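Local coordinates for HEPN domain-containing protein (Sulfolobus tokodaii, PDB 1WOL), which is of unknown function but is an archaeal homologue of the HEPN domain, an all-helical family whose members are thought to bind nucleotides, at residues Cys37-Val42 with Arg54-Ser59; Leu29-Ser34 with Asp104-Cys109; Lys2-Trp7 with Leu45-Gly50; Ala67-Cys72 with Ala110-Asn115. All coordinates share one frame; numbering follows the deposited sequence.

Overall arrangement
The N terminus enters interaction 3 first: 2-7, at the start of helix 4-23, meets 45-50, at the end of helix 27-48, and closes a loop around the first helical hairpin. Inside that loop, 29-34 opens interaction 2, which closes only at 104-109 and so crosses interaction 3. Interaction 1 (37-42 with 54-59) also crosses interaction 3, but is nested within the long loop of interaction 2; it folds the link after helix 27-48 back on that helix. Interaction 4 starts later, at 67-72, and ends at 110-115, crossing interaction 2. It fastens helix 67-77 to helix 100-120, and the Cys72-Cys109 disulfide joins it to interaction 2.

Interaction 1 (Cys37-Val42 with Arg54-Ser59); sequences CAEKAV and RGHSIS
Ile58 lays its branched side chain against one side of helix 27-48, where Ala38, Glu39 and Val42 receive it. Its CG1 sits anti to the carbonyl carbon (chi1 -63°), which brings CG1 over the helix backbone, 3.9 Å from Glu39 CA. The two ends of the side chain then part: Ile58 CD1 meets Ala38 CB at 3.9 Å, while Ile58 CG2 touches Val42 CG2 at 4.1 Å. Ala38 and Val42 stand one helical turn apart, so the isoleucine spans both, its chain running obliquely to that of Val42. Beside this apolar patch, Glu39 has CG anti to the backbone N (chi1 -175°) and runs out extended until its carboxylate comes close to His56. The fit of that ring is doubtful; the polar partner of Glu39 OE2 is Lys43, in a salt bridge. Ser57 caps the short helix 58-61 through His60 N, and Asp77 accepts from Ile58 N and Ser59 N. The contact thus folds the link after helix 27-48 back onto that helix within the HEPN bundle. Leu76 and Ala73 of helix 67-77 also pack on Ile58, Ile113 of helix 100-120 lies against Ala38 and Val42, and helix 4-23 touches Cys37 and Lys40.

Interaction 2 (Leu29-Ser34 with Asp104-Cys109); sequences LACFLS and DECINC
Cys31 and Cys106 face each other across two nearly parallel helices, their SG atoms 2.6 Å apart. That is longer than a disulfide and shorter than an ordinary sulfur contact, so the bonding in this model is doubtful, although a disulfide between the two has been seen in a crystal of this protein. One turn on, Ser34 packs flush against the opposite backbone: Ser34 CB is 3.3 Å from Cys106 O and 3.6 Å from Cys106 CB. Ser34 OG touches Ile107 CG1 at 3.4 Å and lies near Ile107 N at an angle too poor for a bond. Instead, the hydroxyl turns back to Ala30 O, OG to O 2.8 Å, and meets it from the opposite face of the carbonyl plane to Ser34 N, so this buried oxygen is gripped twice. Ala30 CB adds a looser contact with Ile107 CD1. An alanine in place of Ser34 would probably cost Ala30 O its hydroxyl donor and open a small gap beside Ile107 CG1. Alanine, cysteine and serine let the axes approach to 8.3 Å, crossing at 20°. This close pairing of helices 27-48 and 100-120 is part of the buried core of the helical HEPN bundle; helix 4-23 places Ala18 on Ser34, while helix 67-77 brings Phe75 to Cys106 and Leu76 to Ser34.

Interaction 3 (Lys2-Trp7 with Leu45-Gly50); sequences KRVEDW and LLQFQG
Trp7 turns its ring edge to Gln47: NE1 points to the glutamine oxygen, with the ring and amide planes 89° apart. One face of the indole is covered by Lys2, whose CD lies 3.5 Å above the plane and over the ring centre. Trp7 NE1 donates to Gln47 OE1 at 2.9 Å; this oxygen lies nearly in the indole plane, but NE1 reaches it from 50° above the carbonyl plane. The other end of the same amide is also used. Gln47 NE2 donates an almost straight bond to Lys2 O, 2.8 Å away and within the plane of the amide. Gln47 gets there because CG is anti to the backbone N (chi1 -167°) and the chain beyond is extended, carrying the amide across to 2-7. Beside it, Val4 supplies the apolar part: its CG2 sits 3.6 Å from Phe48 N and 3.9 Å from Phe48 CB, and also touches Gln47 CB. Arg3, the N-cap of helix 4-23, gives its N-H to Asp6 OD1 at 3.0 Å, while Gly50, with positive phi, completes a Schellman motif after the last turn of the partner helix. Helix start and helix end thus close the hairpin of the first two long helices, with Ile121 of the C-terminal tail lying on Val4 and Phe48. An alanine at Gln47 would probably leave both Trp7 NE1 and Lys2 O without their mates across the contact. With a donor on its oxygen and an acceptor on its nitrogen, the amide has its rotation fixed: turning it over would set like against like.

Interaction 4 (Ala67-Cys72 with Ala110-Asn115); sequences ADILQC and AIRILN
Ile69 and Ile113 form the apolar middle of the contact, Ile69 CD1 lying 4.1 Å from Ile113 CG1. The same methyl, Ile69 CD1, also rests on the residue before, 3.7 Å from Arg112 O and 3.9 Å from Arg112 CG. Ile113 answers with its own CD1, which meets Cys72 CB at 3.9 Å. A salt bridge borders this patch on its more exposed side: Arg112 NH1 donates to Asp68 OD2 at 3.3 Å, a long bond. The oxygen lies in the guanidinium plane, at its edge, but is approached from above the carboxylate plane. The arginine chain, bent at chi2 and chi3, crosses the aspartate at about a right angle. Cys72 SG also touches Arg112 CD and is bonded in a disulfide to Cys109, the residue just before 110-115, which ties the same two helices covalently. Gln71 and Cys109 lie at a bound tertiary-butyl alcohol. The helices cross at -130° with their axes 9.6 Å apart, so helix 67-77 lies askew over helix 100-120. Beyond the contact, Ile113 goes on to pack against Ala38 and Val42 of helix 27-48, while Leu114 leans on Ala11 and Leu15 of helix 4-23.

Interaction 1 (Cys37-Val42 with Arg54-Ser59)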
loop_
_atom_site.group_PDB
_atom_site.type_symbol
_atom_site.label_atom_id
_atom_site.label_comp_id
_atom_site.label_asym_id
_atom_site.label_seq_id
_atom_site.Cartn_x
_atom_site.Cartn_y
_atom_site.Cartn_z
ATOM N N CYS A 37 2.456 -3.163 0.455
ATOM C CA CYS A 37 3.663 -2.449 0.642
ATOM C C CYS A 37 3.440 -1.203 1.540
ATOM O O CYS A 37 4.198 -1.041 2.508
ATOM C CB CYS A 37 4.219 -2.075 -0.763
ATOM S SG CYS A 37 5.668 -0.898 -0.579
ATOM N N ALA A 38 2.480 -0.392 1.150
ATOM C CA ALA A 38 2.258 0.873 1.895
ATOM C C ALA A 38 1.849 0.591 3.320
ATOM O O ALA A 38 2.364 1.251 4.251
ATOM C CB ALA A 38 1.211 1.706 1.114
ATOM N N GLU A 39 0.900 -0.376 3.454
ATOM C CA GLU A 39 0.420 -0.711 4.834
ATOM C C GLU A 39 1.601 -1.196 5.706
ATOM O O GLU A 39 1.742 -0.748 6.859
ATOM C CB GLU A 39 -0.698 -1.810 4.750
ATOM C CG GLU A 39 -1.267 -2.025 6.235
ATOM C CD GLU A 39 -2.107 -3.263 6.393
ATOM O OE1 GLU A 39 -2.635 -3.825 5.388
ATOM O OE2 GLU A 39 -2.250 -3.657 7.592
ATOM N N LYS A 40 2.472 -2.080 5.261
ATOM C CA LYS A 40 3.586 -2.543 6.041
ATOM C C LYS A 40 4.557 -1.418 6.372
ATOM O O LYS A 40 5.075 -1.327 7.498
ATOM C CB LYS A 40 4.261 -3.725 5.372
ATOM C CG LYS A 40 3.523 -5.159 5.451
ATOM C CD LYS A 40 2.052 -5.336 5.717
ATOM C CE LYS A 40 1.714 -6.793 5.850
ATOM N NZ LYS A 40 0.330 -6.773 6.220
ATOM N N ALA A 41 4.864 -0.573 5.406
ATOM C CA ALA A 41 5.753 0.584 5.674
ATOM C C ALA A 41 5.186 1.505 6.738
ATOM O O ALA A 41 5.978 1.848 7.589
ATOM C CB ALA A 41 5.874 1.358 4.341
ATOM N N VAL A 42 3.910 1.821 6.668
ATOM C CA VAL A 42 3.291 2.751 7.661
ATOM C C VAL A 42 3.254 2.024 8.980
ATOM O O VAL A 42 3.590 2.666 9.980
ATOM C CB VAL A 42 1.981 3.215 7.167
ATOM C CG1 VAL A 42 1.257 3.994 8.260
ATOM C CG2 VAL A 42 2.262 4.172 5.977
ATOM N N ARG A 54 -4.439 0.852 15.086
ATOM C CA ARG A 54 -4.789 -0.380 14.383
ATOM C C ARG A 54 -5.877 -0.216 13.325
ATOM O O ARG A 54 -6.566 0.812 13.274
ATOM C CB ARG A 54 -5.153 -1.462 15.394
ATOM C CG ARG A 54 -4.017 -1.709 16.372
ATOM C CD ARG A 54 -3.780 -3.190 16.523
ATOM N NE ARG A 54 -3.641 -3.835 15.217
ATOM C CZ ARG A 54 -3.447 -5.142 15.052
ATOM N NH1 ARG A 54 -3.369 -5.922 16.126
ATOM N NH2 ARG A 54 -3.358 -5.669 13.834
ATOM N N GLY A 55 -6.001 -1.251 12.487
ATOM C CA GLY A 55 -6.944 -1.261 11.385
ATOM C C GLY A 55 -6.066 -1.509 10.161
ATOM O O GLY A 55 -4.836 -1.660 10.278
ATOM N N HIS A 56 -6.664 -1.614 8.990
ATOM C CA HIS A 56 -5.844 -1.825 7.792
ATOM C C HIS A 56 -6.007 -0.656 6.840
ATOM O O HIS A 56 -5.581 -0.699 5.684
ATOM C CB HIS A 56 -6.246 -3.112 7.086
ATOM C CG HIS A 56 -5.813 -4.348 7.814
ATOM N ND1 HIS A 56 -6.706 -5.215 8.423
ATOM C CD2 HIS A 56 -4.579 -4.824 8.085
ATOM C CE1 HIS A 56 -6.029 -6.169 9.038
ATOM N NE2 HIS A 56 -4.739 -5.954 8.852
ATOM N N SER A 57 -6.650 0.388 7.302
ATOM C CA SER A 57 -6.799 1.564 6.443
ATOM C C SER A 57 -5.476 2.314 6.560
ATOM O O SER A 57 -5.079 2.682 7.668
ATOM C CB SER A 57 -7.885 2.450 6.972
ATOM O OG SER A 57 -7.707 3.719 6.364
ATOM N N ILE A 58 -4.748 2.548 5.441
ATOM C CA ILE A 58 -3.502 3.222 5.573
ATOM C C ILE A 58 -3.735 4.684 5.995
ATOM O O ILE A 58 -2.991 5.256 6.753
ATOM C CB ILE A 58 -2.771 3.181 4.241
ATOM C CG1 ILE A 58 -2.471 1.763 3.895
ATOM C CG2 ILE A 58 -1.462 3.988 4.348
ATOM C CD1 ILE A 58 -2.449 1.528 2.328
ATOM N N SER A 59 -4.801 5.254 5.478
ATOM C CA SER A 59 -5.152 6.595 5.805
ATOM C C SER A 59 -5.479 6.822 7.301
ATOM O O SER A 59 -5.200 7.849 7.854
ATOM C CB SER A 59 -6.361 7.013 4.990
ATOM O OG SER A 59 -6.596 8.383 5.219
#

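Interaction 2 (Leu29-Ser34 with Asp104-Cys109)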
loop_
_atom_site.group_PDB
_atom_site.type_symbol
_atom_site.label_atom_id
_atom_site.label_comp_id
_atom_site.label_asym_id
_atom_site.label_seq_id
_atom_site.Cartn_x
_atom_site.Cartn_y
_atom_site.Cartn_z
ATOM N N LEU A 29 -3.165 -7.908 -9.101
ATOM C CA LEU A 29 -2.190 -8.370 -8.102
ATOM C C LEU A 29 -1.184 -7.247 -7.796
ATOM O O LEU A 29 -0.829 -7.121 -6.657
ATOM C CB LEU A 29 -1.559 -9.665 -8.676
ATOM C CG LEU A 29 -0.532 -10.318 -7.669
ATOM C CD1 LEU A 29 -1.115 -10.589 -6.320
ATOM C CD2 LEU A 29 0.050 -11.560 -8.355
ATOM N N ALA A 30 -0.663 -6.677 -8.831
ATOM C CA ALA A 30 0.275 -5.558 -8.581
ATOM C C ALA A 30 -0.407 -4.502 -7.693
ATOM O O ALA A 30 0.263 -3.947 -6.748
ATOM C CB ALA A 30 0.566 -4.926 -9.905
ATOM N N CYS A 31 -1.712 -4.247 -7.872
ATOM C CA CYS A 31 -2.379 -3.208 -7.005
ATOM C C CYS A 31 -2.551 -3.663 -5.613
ATOM O O CYS A 31 -2.346 -2.965 -4.648
ATOM C CB CYS A 31 -3.768 -2.882 -7.586
ATOM S SG CYS A 31 -3.544 -1.695 -9.000
ATOM N N PHE A 32 -2.931 -4.976 -5.424
ATOM C CA PHE A 32 -3.018 -5.459 -4.066
ATOM C C PHE A 32 -1.736 -5.400 -3.327
ATOM O O PHE A 32 -1.703 -5.091 -2.120
ATOM C CB PHE A 32 -3.461 -6.971 -4.228
ATOM C CG PHE A 32 -3.481 -7.706 -2.915
ATOM C CD1 PHE A 32 -4.563 -7.509 -2.006
ATOM C CD2 PHE A 32 -2.454 -8.528 -2.597
ATOM C CE1 PHE A 32 -4.504 -8.228 -0.723
ATOM C CE2 PHE A 32 -2.406 -9.194 -1.363
ATOM C CZ PHE A 32 -3.397 -9.049 -0.473
ATOM N N LEU A 33 -0.619 -5.843 -4.004
ATOM C CA LEU A 33 0.710 -5.925 -3.365
ATOM C C LEU A 33 1.252 -4.483 -3.095
ATOM O O LEU A 33 1.965 -4.327 -2.115
ATOM C CB LEU A 33 1.677 -6.692 -4.300
ATOM C CG LEU A 33 1.407 -8.202 -4.333
ATOM C CD1 LEU A 33 2.188 -8.729 -5.516
ATOM C CD2 LEU A 33 1.773 -8.812 -3.008
ATOM N N SER A 34 0.810 -3.533 -3.911
ATOM C CA SER A 34 1.208 -2.109 -3.611
ATOM C C SER A 34 0.504 -1.649 -2.341
ATOM O O SER A 34 1.130 -0.936 -1.526
ATOM C CB SER A 34 0.743 -1.190 -4.782
ATOM O OG SER A 34 1.514 -1.595 -5.929
ATOM N N ASP A 104 0.616 0.854 -12.580
ATOM C CA ASP A 104 1.582 1.943 -12.383
ATOM C C ASP A 104 1.171 2.870 -11.304
ATOM O O ASP A 104 2.017 3.269 -10.474
ATOM C CB ASP A 104 1.766 2.808 -13.706
ATOM C CG ASP A 104 2.418 2.063 -14.780
ATOM O OD1 ASP A 104 2.858 0.902 -14.625
ATOM O OD2 ASP A 104 2.502 2.686 -15.898
ATOM N N GLU A 105 -0.083 3.316 -11.225
ATOM C CA GLU A 105 -0.471 4.282 -10.162
ATOM C C GLU A 105 -0.368 3.646 -8.786
ATOM O O GLU A 105 0.048 4.302 -7.815
ATOM C CB GLU A 105 -1.935 4.711 -10.413
ATOM C CG GLU A 105 -1.965 5.560 -11.688
ATOM C CD GLU A 105 -3.399 6.102 -12.004
ATOM O OE1 GLU A 105 -4.348 5.775 -11.284
ATOM O OE2 GLU A 105 -3.407 6.853 -13.028
ATOM N N CYS A 106 -0.747 2.413 -8.676
ATOM C CA CYS A 106 -0.644 1.735 -7.363
ATOM C C CYS A 106 0.856 1.526 -7.021
ATOM O O CYS A 106 1.206 1.853 -5.845
ATOM C CB CYS A 106 -1.212 0.316 -7.444
ATOM S SG CYS A 106 -3.098 0.404 -7.493
ATOM N N ILE A 107 1.721 1.029 -7.901
ATOM C CA ILE A 107 3.124 0.798 -7.564
ATOM C C ILE A 107 3.730 2.163 -7.166
ATOM O O ILE A 107 4.481 2.220 -6.186
ATOM C CB ILE A 107 3.814 0.172 -8.743
ATOM C CG1 ILE A 107 3.391 -1.348 -8.775
ATOM C CG2 ILE A 107 5.366 0.232 -8.529
ATOM C CD1 ILE A 107 3.786 -2.034 -10.141
ATOM N N ASN A 108 3.476 3.136 -8.006
ATOM C CA ASN A 108 4.126 4.442 -7.667
ATOM C C ASN A 108 3.660 5.089 -6.428
ATOM O O ASN A 108 4.479 5.802 -5.740
ATOM C CB ASN A 108 3.957 5.324 -8.926
ATOM C CG ASN A 108 4.761 4.781 -10.040
ATOM O OD1 ASN A 108 5.664 3.977 -9.932
ATOM N ND2 ASN A 108 4.446 5.315 -11.269
ATOM N N CYS A 109 2.396 4.892 -6.043
ATOM C CA CYS A 109 1.999 5.391 -4.732
ATOM C C CYS A 109 2.656 4.612 -3.634
ATOM O O CYS A 109 2.950 5.121 -2.572
ATOM C CB CYS A 109 0.473 5.257 -4.528
ATOM S SG CYS A 109 -0.413 6.736 -5.094
#

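Interaction 3 (Lys2-Trp7 with Leu45-Gly50)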
loop_
_atom_site.group_PDB
_atom_site.type_symbol
_atom_site.label_atom_id
_atom_site.label_comp_id
_atom_site.label_asym_id
_atom_site.label_seq_id
_atom_site.Cartn_x
_atom_site.Cartn_y
_atom_site.Cartn_z
ATOM N N LYS A 2 7.401 -8.344 15.594
ATOM C CA LYS A 2 8.278 -7.842 14.530
ATOM C C LYS A 2 8.983 -6.629 15.030
ATOM O O LYS A 2 8.463 -6.012 15.921
ATOM C CB LYS A 2 7.545 -7.279 13.280
ATOM C CG LYS A 2 6.532 -8.201 12.717
ATOM C CD LYS A 2 5.895 -7.567 11.498
ATOM C CE LYS A 2 4.843 -8.478 10.903
ATOM N NZ LYS A 2 4.002 -7.844 9.902
ATOM N N ARG A 3 10.149 -6.388 14.453
ATOM C CA ARG A 3 10.951 -5.198 14.618
ATOM C C ARG A 3 10.597 -4.241 13.467
ATOM O O ARG A 3 10.036 -4.591 12.462
ATOM C CB ARG A 3 12.393 -5.473 14.440
ATOM C CG ARG A 3 12.969 -6.060 15.783
ATOM C CD ARG A 3 14.387 -6.229 15.550
ATOM N NE ARG A 3 14.589 -7.491 14.834
ATOM C CZ ARG A 3 15.749 -8.113 14.748
ATOM N NH1 ARG A 3 16.838 -7.570 15.324
ATOM N NH2 ARG A 3 15.798 -9.300 14.124
ATOM N N VAL A 4 10.993 -2.990 13.612
ATOM C CA VAL A 4 10.702 -2.000 12.561
ATOM C C VAL A 4 11.354 -2.517 11.255
ATOM O O VAL A 4 10.717 -2.427 10.198
ATOM C CB VAL A 4 11.412 -0.617 12.978
ATOM C CG1 VAL A 4 11.309 0.447 11.742
ATOM C CG2 VAL A 4 10.609 -0.027 14.106
ATOM N N GLU A 5 12.585 -3.033 11.294
ATOM C CA GLU A 5 13.261 -3.428 10.092
ATOM C C GLU A 5 12.479 -4.568 9.419
ATOM O O GLU A 5 12.525 -4.663 8.204
ATOM C CB GLU A 5 14.704 -3.855 10.351
ATOM C CG GLU A 5 14.932 -4.981 11.364
ATOM C CD GLU A 5 16.497 -5.166 11.741
ATOM O OE1 GLU A 5 17.008 -4.383 12.626
ATOM O OE2 GLU A 5 17.197 -6.091 11.184
ATOM N N ASP A 6 11.759 -5.365 10.185
ATOM C CA ASP A 6 10.949 -6.448 9.530
ATOM C C ASP A 6 9.797 -5.881 8.769
ATOM O O ASP A 6 9.480 -6.409 7.668
ATOM C CB ASP A 6 10.359 -7.361 10.613
ATOM C CG ASP A 6 11.440 -8.143 11.266
ATOM O OD1 ASP A 6 11.348 -8.373 12.530
ATOM O OD2 ASP A 6 12.394 -8.511 10.553
ATOM N N TRP A 7 9.101 -4.876 9.304
ATOM C CA TRP A 7 8.001 -4.253 8.561
ATOM C C TRP A 7 8.555 -3.690 7.230
ATOM O O TRP A 7 7.901 -3.840 6.201
ATOM C CB TRP A 7 7.366 -3.059 9.339
ATOM C CG TRP A 7 6.557 -3.565 10.517
ATOM C CD1 TRP A 7 6.946 -3.455 11.853
ATOM C CD2 TRP A 7 5.264 -4.048 10.498
ATOM N NE1 TRP A 7 5.917 -3.815 12.652
ATOM C CE2 TRP A 7 4.864 -4.211 11.873
ATOM C CE3 TRP A 7 4.365 -4.393 9.485
ATOM C CZ2 TRP A 7 3.601 -4.688 12.222
ATOM C CZ3 TRP A 7 3.093 -4.873 9.808
ATOM C CH2 TRP A 7 2.706 -5.019 11.221
ATOM N N LEU A 45 6.660 2.485 10.366
ATOM C CA LEU A 45 6.860 3.875 10.902
ATOM C C LEU A 45 6.175 4.035 12.264
ATOM O O LEU A 45 6.752 4.655 13.194
ATOM C CB LEU A 45 6.219 4.876 9.935
ATOM C CG LEU A 45 6.270 6.367 10.378
ATOM C CD1 LEU A 45 7.670 6.798 10.386
ATOM C CD2 LEU A 45 5.322 7.152 9.442
ATOM N N LEU A 46 4.974 3.547 12.377
ATOM C CA LEU A 46 4.197 3.711 13.695
ATOM C C LEU A 46 4.968 3.016 14.776
ATOM O O LEU A 46 5.027 3.526 15.955
ATOM C CB LEU A 46 2.866 3.109 13.562
ATOM C CG LEU A 46 1.758 4.091 13.228
ATOM C CD1 LEU A 46 2.280 5.141 12.292
ATOM C CD2 LEU A 46 0.516 3.303 12.776
ATOM N N GLN A 47 5.576 1.865 14.486
ATOM C CA GLN A 47 6.348 1.216 15.526
ATOM C C GLN A 47 7.563 1.977 15.885
ATOM O O GLN A 47 7.922 2.052 17.102
ATOM C CB GLN A 47 6.778 -0.242 15.116
ATOM C CG GLN A 47 7.314 -1.076 16.290
ATOM C CD GLN A 47 7.341 -2.612 15.975
ATOM O OE1 GLN A 47 6.390 -3.221 15.427
ATOM N NE2 GLN A 47 8.417 -3.218 16.362
ATOM N N PHE A 48 8.256 2.576 14.905
ATOM C CA PHE A 48 9.470 3.318 15.154
ATOM C C PHE A 48 9.124 4.518 16.009
ATOM O O PHE A 48 9.982 4.953 16.849
ATOM C CB PHE A 48 10.047 3.814 13.835
ATOM C CG PHE A 48 11.219 4.756 13.975
ATOM C CD1 PHE A 48 12.569 4.281 14.128
ATOM C CD2 PHE A 48 10.953 6.127 13.946
ATOM C CE1 PHE A 48 13.628 5.232 14.271
ATOM C CE2 PHE A 48 12.025 7.111 14.076
ATOM C CZ PHE A 48 13.337 6.628 14.241
ATOM N N GLN A 49 7.901 5.028 15.833
ATOM C CA GLN A 49 7.455 6.285 16.534
ATOM C C GLN A 49 6.904 5.951 17.899
ATOM O O GLN A 49 6.600 6.893 18.707
ATOM C CB GLN A 49 6.371 6.997 15.739
ATOM C CG GLN A 49 6.877 7.479 14.354
ATOM C CD GLN A 49 5.747 8.124 13.605
ATOM O OE1 GLN A 49 4.604 7.651 13.616
ATOM N NE2 GLN A 49 6.061 9.223 12.906
ATOM N N GLY A 50 6.801 4.619 18.143
ATOM C CA GLY A 50 6.221 4.073 19.373
ATOM C C GLY A 50 4.782 4.540 19.495
ATOM O O GLY A 50 4.274 4.646 20.631
#

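Interaction 4 (Ala67-Cys72 with Ala110-Asn115)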
loop_
_atom_site.group_PDB
_atom_site.type_symbol
_atom_site.label_atom_id
_atom_site.label_comp_id
_atom_site.label_asym_id
_atom_site.label_seq_id
_atom_site.Cartn_x
_atom_site.Cartn_y
_atom_site.Cartn_z
ATOM N N ALA A 67 0.008 16.105 2.021
ATOM C CA ALA A 67 -1.084 15.943 1.094
ATOM C C ALA A 67 -0.913 14.757 0.066
ATOM O O ALA A 67 -1.799 13.901 -0.141
ATOM C CB ALA A 67 -1.330 17.263 0.274
ATOM N N ASP A 68 0.289 14.680 -0.494
ATOM C CA ASP A 68 0.510 13.673 -1.498
ATOM C C ASP A 68 0.471 12.295 -0.891
ATOM O O ASP A 68 0.125 11.361 -1.593
ATOM C CB ASP A 68 1.857 13.818 -2.209
ATOM C CG ASP A 68 3.012 13.716 -1.281
ATOM O OD1 ASP A 68 3.238 14.594 -0.456
ATOM O OD2 ASP A 68 3.807 12.769 -1.342
ATOM N N ILE A 69 0.888 12.180 0.365
ATOM C CA ILE A 69 0.892 10.882 1.067
ATOM C C ILE A 69 -0.555 10.498 1.402
ATOM O O ILE A 69 -0.931 9.363 1.212
ATOM C CB ILE A 69 1.735 10.989 2.309
ATOM C CG1 ILE A 69 3.231 11.167 1.970
ATOM C CG2 ILE A 69 1.565 9.679 3.264
ATOM C CD1 ILE A 69 3.910 9.906 1.137
ATOM N N LEU A 70 -1.324 11.452 1.976
ATOM C CA LEU A 70 -2.734 11.145 2.191
ATOM C C LEU A 70 -3.466 10.762 0.857
ATOM O O LEU A 70 -4.321 9.824 0.832
ATOM C CB LEU A 70 -3.411 12.376 2.799
ATOM C CG LEU A 70 -4.831 12.082 3.324
ATOM C CD1 LEU A 70 -4.763 11.046 4.418
ATOM C CD2 LEU A 70 -5.353 13.429 3.857
ATOM N N GLN A 71 -3.153 11.437 -0.272
ATOM C CA GLN A 71 -3.810 11.124 -1.550
ATOM C C GLN A 71 -3.453 9.688 -1.973
ATOM O O GLN A 71 -4.336 8.892 -2.412
ATOM C CB GLN A 71 -3.395 12.065 -2.682
ATOM C CG GLN A 71 -3.977 13.421 -2.349
ATOM C CD GLN A 71 -3.340 14.499 -3.160
ATOM O OE1 GLN A 71 -2.517 14.233 -4.094
ATOM N NE2 GLN A 71 -3.725 15.650 -2.860
ATOM N N CYS A 72 -2.181 9.321 -1.841
ATOM C CA CYS A 72 -1.868 7.927 -2.205
ATOM C C CYS A 72 -2.399 6.924 -1.165
ATOM O O CYS A 72 -2.671 5.796 -1.611
ATOM C CB CYS A 72 -0.333 7.740 -2.261
ATOM S SG CYS A 72 0.368 8.218 -3.883
ATOM N N ALA A 110 2.795 3.258 -3.802
ATOM C CA ALA A 110 3.560 2.449 -2.792
ATOM C C ALA A 110 4.999 2.934 -2.657
ATOM O O ALA A 110 5.462 3.057 -1.524
ATOM C CB ALA A 110 3.504 0.901 -3.182
ATOM N N ILE A 111 5.651 3.295 -3.786
ATOM C CA ILE A 111 7.020 3.782 -3.710
ATOM C C ILE A 111 7.015 5.124 -2.994
ATOM O O ILE A 111 7.889 5.328 -2.109
ATOM C CB ILE A 111 7.469 3.956 -5.138
ATOM C CG1 ILE A 111 7.798 2.596 -5.777
ATOM C CG2 ILE A 111 8.823 4.786 -5.110
ATOM C CD1 ILE A 111 7.968 2.662 -7.331
ATOM N N ARG A 112 6.036 5.973 -3.264
ATOM C CA ARG A 112 5.992 7.325 -2.580
ATOM C C ARG A 112 5.861 7.091 -1.109
ATOM O O ARG A 112 6.554 7.725 -0.334
ATOM C CB ARG A 112 4.833 8.156 -3.211
ATOM C CG ARG A 112 4.254 9.503 -2.733
ATOM C CD ARG A 112 3.919 9.980 -4.204
ATOM N NE ARG A 112 4.454 11.117 -4.324
ATOM C CZ ARG A 112 5.660 11.495 -4.336
ATOM N NH1 ARG A 112 6.255 12.232 -3.416
ATOM N NH2 ARG A 112 6.231 11.109 -5.481
ATOM N N ILE A 113 4.956 6.221 -0.663
ATOM C CA ILE A 113 4.807 5.993 0.799
ATOM C C ILE A 113 5.969 5.301 1.415
ATOM O O ILE A 113 6.409 5.742 2.499
ATOM C CB ILE A 113 3.472 5.295 1.055
ATOM C CG1 ILE A 113 2.335 6.199 0.687
ATOM C CG2 ILE A 113 3.395 4.787 2.559
ATOM C CD1 ILE A 113 0.901 5.520 0.657
ATOM N N LEU A 114 6.562 4.290 0.785
ATOM C CA LEU A 114 7.693 3.597 1.304
ATOM C C LEU A 114 8.890 4.545 1.429
ATOM O O LEU A 114 9.564 4.514 2.456
ATOM C CB LEU A 114 8.008 2.415 0.397
ATOM C CG LEU A 114 9.376 1.699 0.682
ATOM C CD1 LEU A 114 9.320 1.054 2.044
ATOM C CD2 LEU A 114 9.580 0.573 -0.377
ATOM N N ASN A 115 9.072 5.427 0.445
ATOM C CA ASN A 115 10.281 6.321 0.556
ATOM C C ASN A 115 10.008 7.348 1.634
ATOM O O ASN A 115 11.025 7.795 2.307
ATOM C CB ASN A 115 10.490 7.131 -0.736
ATOM C CG ASN A 115 10.973 6.373 -1.855
ATOM O OD1 ASN A 115 11.585 5.384 -1.706
ATOM N ND2 ASN A 115 10.763 6.956 -3.089
#